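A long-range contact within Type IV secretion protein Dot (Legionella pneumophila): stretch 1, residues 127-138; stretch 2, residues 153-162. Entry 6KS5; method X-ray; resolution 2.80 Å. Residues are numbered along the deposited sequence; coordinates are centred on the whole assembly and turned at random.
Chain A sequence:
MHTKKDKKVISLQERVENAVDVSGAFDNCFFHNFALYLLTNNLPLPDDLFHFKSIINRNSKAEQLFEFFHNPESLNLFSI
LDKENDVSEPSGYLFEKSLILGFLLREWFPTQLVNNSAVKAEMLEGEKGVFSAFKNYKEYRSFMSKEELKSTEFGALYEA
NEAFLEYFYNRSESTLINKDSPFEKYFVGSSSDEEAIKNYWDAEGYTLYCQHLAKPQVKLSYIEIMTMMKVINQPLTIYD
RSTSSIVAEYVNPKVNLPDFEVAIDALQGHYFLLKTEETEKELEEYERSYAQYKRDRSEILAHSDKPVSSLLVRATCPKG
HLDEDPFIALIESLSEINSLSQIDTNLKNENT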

# COMPACT_ATOMS: atom_id res chain seq x y z
N GLU A 127 8.15 -2.55 -19.16
CA GLU A 127 9.35 -3.18 -18.62
C GLU A 127 9.13 -3.70 -17.21
O GLU A 127 9.90 -4.55 -16.74
CB GLU A 127 10.52 -2.19 -18.64
N LYS A 128 8.08 -3.23 -16.52
CA LYS A 128 7.81 -3.64 -15.15
C LYS A 128 6.44 -4.31 -15.01
O LYS A 128 5.92 -4.42 -13.90
CB LYS A 128 7.90 -2.43 -14.21
N GLY A 129 5.88 -4.79 -16.11
CA GLY A 129 4.59 -5.45 -16.08
C GLY A 129 4.66 -6.86 -15.54
O GLY A 129 5.71 -7.36 -15.13
N VAL A 130 3.50 -7.52 -15.55
CA VAL A 130 3.41 -8.89 -15.05
C VAL A 130 4.17 -9.85 -15.97
O VAL A 130 4.83 -10.78 -15.51
CB VAL A 130 1.94 -9.31 -14.88
CG1 VAL A 130 1.84 -10.72 -14.32
CG2 VAL A 130 1.22 -8.32 -13.97
N PHE A 131 4.08 -9.63 -17.29
CA PHE A 131 4.84 -10.43 -18.24
C PHE A 131 6.33 -10.42 -17.90
O PHE A 131 7.00 -11.45 -17.95
CB PHE A 131 4.62 -9.93 -19.66
CG PHE A 131 3.31 -10.32 -20.25
CD1 PHE A 131 2.68 -11.49 -19.86
CD2 PHE A 131 2.70 -9.51 -21.19
CE1 PHE A 131 1.46 -11.84 -20.41
CE2 PHE A 131 1.49 -9.86 -21.75
CZ PHE A 131 0.86 -11.03 -21.36
N SER A 132 6.87 -9.24 -17.58
CA SER A 132 8.29 -9.15 -17.26
C SER A 132 8.57 -9.69 -15.86
O SER A 132 9.56 -10.40 -15.65
CB SER A 132 8.78 -7.71 -17.41
OG SER A 132 8.43 -7.21 -18.69
N ALA A 133 7.72 -9.35 -14.89
CA ALA A 133 7.96 -9.79 -13.52
C ALA A 133 7.90 -11.30 -13.42
O ALA A 133 8.73 -11.91 -12.73
CB ALA A 133 6.94 -9.15 -12.57
N PHE A 134 6.95 -11.93 -14.11
CA PHE A 134 6.82 -13.38 -14.05
C PHE A 134 7.99 -14.05 -14.76
O PHE A 134 8.63 -14.95 -14.21
CB PHE A 134 5.50 -13.81 -14.66
CG PHE A 134 4.33 -13.72 -13.72
CD1 PHE A 134 4.38 -12.88 -12.61
CD2 PHE A 134 3.19 -14.46 -13.93
CE1 PHE A 134 3.32 -12.79 -11.74
CE2 PHE A 134 2.12 -14.38 -13.07
CZ PHE A 134 2.19 -13.54 -11.97
N LYS A 135 8.27 -13.63 -15.99
CA LYS A 135 9.42 -14.18 -16.70
C LYS A 135 10.69 -14.03 -15.88
O LYS A 135 11.46 -14.99 -15.73
CB LYS A 135 9.57 -13.49 -18.06
CG LYS A 135 8.53 -13.95 -19.07
CD LYS A 135 8.79 -13.34 -20.43
CE LYS A 135 7.50 -12.89 -21.08
NZ LYS A 135 7.74 -12.32 -22.43
N ASN A 136 10.91 -12.84 -15.31
CA ASN A 136 12.04 -12.65 -14.40
C ASN A 136 11.98 -13.63 -13.24
O ASN A 136 13.01 -14.18 -12.83
CB ASN A 136 12.07 -11.22 -13.88
CG ASN A 136 12.51 -10.23 -14.92
OD1 ASN A 136 13.13 -10.60 -15.91
ND2 ASN A 136 12.20 -8.96 -14.70
N TYR A 137 10.79 -13.86 -12.69
CA TYR A 137 10.65 -14.78 -11.57
C TYR A 137 11.14 -16.18 -11.95
O TYR A 137 11.77 -16.86 -11.14
CB TYR A 137 9.20 -14.84 -11.11
CG TYR A 137 9.00 -15.56 -9.80
CD1 TYR A 137 8.85 -16.93 -9.75
CD2 TYR A 137 8.97 -14.86 -8.60
CE1 TYR A 137 8.67 -17.59 -8.55
CE2 TYR A 137 8.79 -15.51 -7.40
CZ TYR A 137 8.65 -16.87 -7.38
OH TYR A 137 8.47 -17.52 -6.17
N LYS A 138 10.86 -16.61 -13.18
CA LYS A 138 11.20 -17.98 -13.55
C LYS A 138 12.70 -18.16 -13.72
O LYS A 138 13.28 -19.10 -13.17
CB LYS A 138 10.46 -18.36 -14.84
CG LYS A 138 10.81 -19.75 -15.32
CD LYS A 138 10.70 -19.86 -16.83
CE LYS A 138 9.59 -18.99 -17.38
NZ LYS A 138 9.23 -19.41 -18.77
N GLU A 153 11.04 -5.25 -5.51
CA GLU A 153 9.95 -4.34 -5.88
C GLU A 153 8.67 -5.08 -6.26
O GLU A 153 7.59 -4.49 -6.22
CB GLU A 153 10.38 -3.45 -7.04
CG GLU A 153 11.12 -4.18 -8.17
CD GLU A 153 12.58 -4.50 -7.84
OE1 GLU A 153 13.03 -4.12 -6.73
OE2 GLU A 153 13.26 -5.15 -8.67
N PHE A 154 8.76 -6.35 -6.66
CA PHE A 154 7.58 -7.12 -7.02
C PHE A 154 7.12 -8.05 -5.90
O PHE A 154 6.40 -9.02 -6.17
CB PHE A 154 7.83 -7.93 -8.29
CG PHE A 154 8.17 -7.09 -9.50
CD1 PHE A 154 7.18 -6.41 -10.20
CD2 PHE A 154 9.47 -7.01 -9.95
CE1 PHE A 154 7.49 -5.66 -11.32
CE2 PHE A 154 9.79 -6.27 -11.07
CZ PHE A 154 8.79 -5.59 -11.75
N GLY A 155 7.50 -7.76 -4.66
CA GLY A 155 7.22 -8.69 -3.58
C GLY A 155 5.73 -8.94 -3.39
O GLY A 155 5.30 -10.09 -3.24
N ALA A 156 4.93 -7.88 -3.39
CA ALA A 156 3.49 -8.03 -3.20
C ALA A 156 2.88 -8.84 -4.34
O ALA A 156 1.98 -9.66 -4.11
CB ALA A 156 2.83 -6.66 -3.10
N LEU A 157 3.35 -8.63 -5.57
CA LEU A 157 2.85 -9.39 -6.70
C LEU A 157 3.34 -10.83 -6.67
O LEU A 157 2.60 -11.76 -7.03
CB LEU A 157 3.25 -8.71 -8.01
CG LEU A 157 2.82 -9.39 -9.30
CD1 LEU A 157 1.48 -8.84 -9.75
CD2 LEU A 157 3.86 -9.19 -10.39
N TYR A 158 4.58 -11.04 -6.24
CA TYR A 158 5.13 -12.39 -6.16
C TYR A 158 4.46 -13.20 -5.06
O TYR A 158 4.41 -14.43 -5.15
CB TYR A 158 6.64 -12.33 -5.95
CG TYR A 158 7.42 -11.93 -7.19
CD1 TYR A 158 6.77 -11.70 -8.39
CD2 TYR A 158 8.80 -11.79 -7.16
CE1 TYR A 158 7.47 -11.34 -9.52
CE2 TYR A 158 9.51 -11.43 -8.29
CZ TYR A 158 8.83 -11.20 -9.46
OH TYR A 158 9.52 -10.85 -10.59
N GLU A 159 3.95 -12.54 -4.02
CA GLU A 159 3.31 -13.27 -2.93
C GLU A 159 1.87 -13.61 -3.25
O GLU A 159 1.40 -14.70 -2.90
CB GLU A 159 3.38 -12.45 -1.64
CG GLU A 159 4.45 -12.95 -0.69
CD GLU A 159 4.13 -12.67 0.77
OE1 GLU A 159 4.99 -12.93 1.63
OE2 GLU A 159 3.00 -12.20 1.05
N ALA A 160 1.15 -12.71 -3.92
CA ALA A 160 -0.25 -12.97 -4.24
C ALA A 160 -0.38 -14.18 -5.17
O ALA A 160 -1.26 -15.02 -4.97
CB ALA A 160 -0.88 -11.74 -4.87
N ASN A 161 0.50 -14.29 -6.16
CA ASN A 161 0.46 -15.38 -7.14
C ASN A 161 1.57 -16.40 -6.89
O ASN A 161 2.14 -16.96 -7.83
CB ASN A 161 0.55 -14.84 -8.56
CG ASN A 161 -0.31 -13.62 -8.78
OD1 ASN A 161 -1.53 -13.72 -8.94
ND2 ASN A 161 0.32 -12.45 -8.77
N GLU A 162 1.88 -16.66 -5.62
CA GLU A 162 2.97 -17.57 -5.29
C GLU A 162 2.73 -18.97 -5.83
O GLU A 162 3.64 -19.61 -6.36
CB GLU A 162 3.17 -17.61 -3.78
CG GLU A 162 4.35 -18.46 -3.32
CD GLU A 162 5.07 -17.86 -2.13
OE1 GLU A 162 5.13 -16.62 -2.06
OE2 GLU A 162 5.57 -18.62 -1.27

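This is a small, mostly apolar helix-to-helix contact, built around an alanine that lets aromatic and leucine side chains close in, and fixed by one hydrogen bond from a tyrosine hydroxyl to a helix backbone carbonyl. Helix 130-138 and helix 155-160 cross at 72°, with their axes no closer than 11.0 Å. At that spacing large side chains from both stretches fill much of the gap: F134 and Y137 on one side, F154, L157 and Y158 on the other.

A133 is the centre of the arrangement. Its CB points toward stretch 2 and meets three residues there. The methyl sits over one face of the F154 ring, 3.7 Å from A133 CB to the ring centroid and 16° off the normal, a well-aligned CH-pi contact. The same A133 CB lies 3.8 Å from L157 CD2 and 3.8 Å from Y158 CE1. A small side chain suits this place because the surrounding space is already taken by these larger neighbours, and the two CA atoms of A133 and F154 come within 7.0 Å.

Y158 contributes the largest covered area of any residue in the contact. Its CA-to-CB bond runs sideways, but with chi1 in the m well the end of the side chain comes nearer and carries the hydroxyl to the first helix. There Y158 OH donates a short hydrogen bond to A133 O, 2.5 Å away. That carbonyl also accepts the regular helical bond from Y137 N, at 2.8 Å between Y137 N and A133 O, so the tyrosine adds a second donor without breaking the helix. The residue type answers two needs at once: a broad ring for packing and a polar tip that finds a partner within the buried contact.

One turn along from A133, Y137 packs against the face of that ring. The edge of Y137 meets the face of Y158, with centroids of the two rings 4.7 Å apart, planes at 79°, and Y137 CD2 3.4 Å from Y158 CD2. The hydroxyl of Y137 is hydrogen-bonded elsewhere in the structure, so its burial leaves no polar group stranded.

L157 extends the apolar layer. Besides A133, it reaches F134, with F134 CE1 3.9 Å from L157 CD2, and V130, with V130 CG2 a looser 4.3 Å from L157 CD1. F134 leaves its helix pointing away from stretch 2, yet its ring end returns to the contact. At its edge lies N161, F134 CZ being 3.9 Å from N161 ND2. This buried amide is provided for: N161 ND2 donates to L157 O at 2.9 Å, and its OD1 is bonded elsewhere.

At the other end, F154, at the N-cap position of its helix, turns the edge of its ring to the loop before the first helix, where K128 O is 3.3 Å from F154 CE1. The lesson is economical: one small residue, several large ones around it, and buried polar groups given partners.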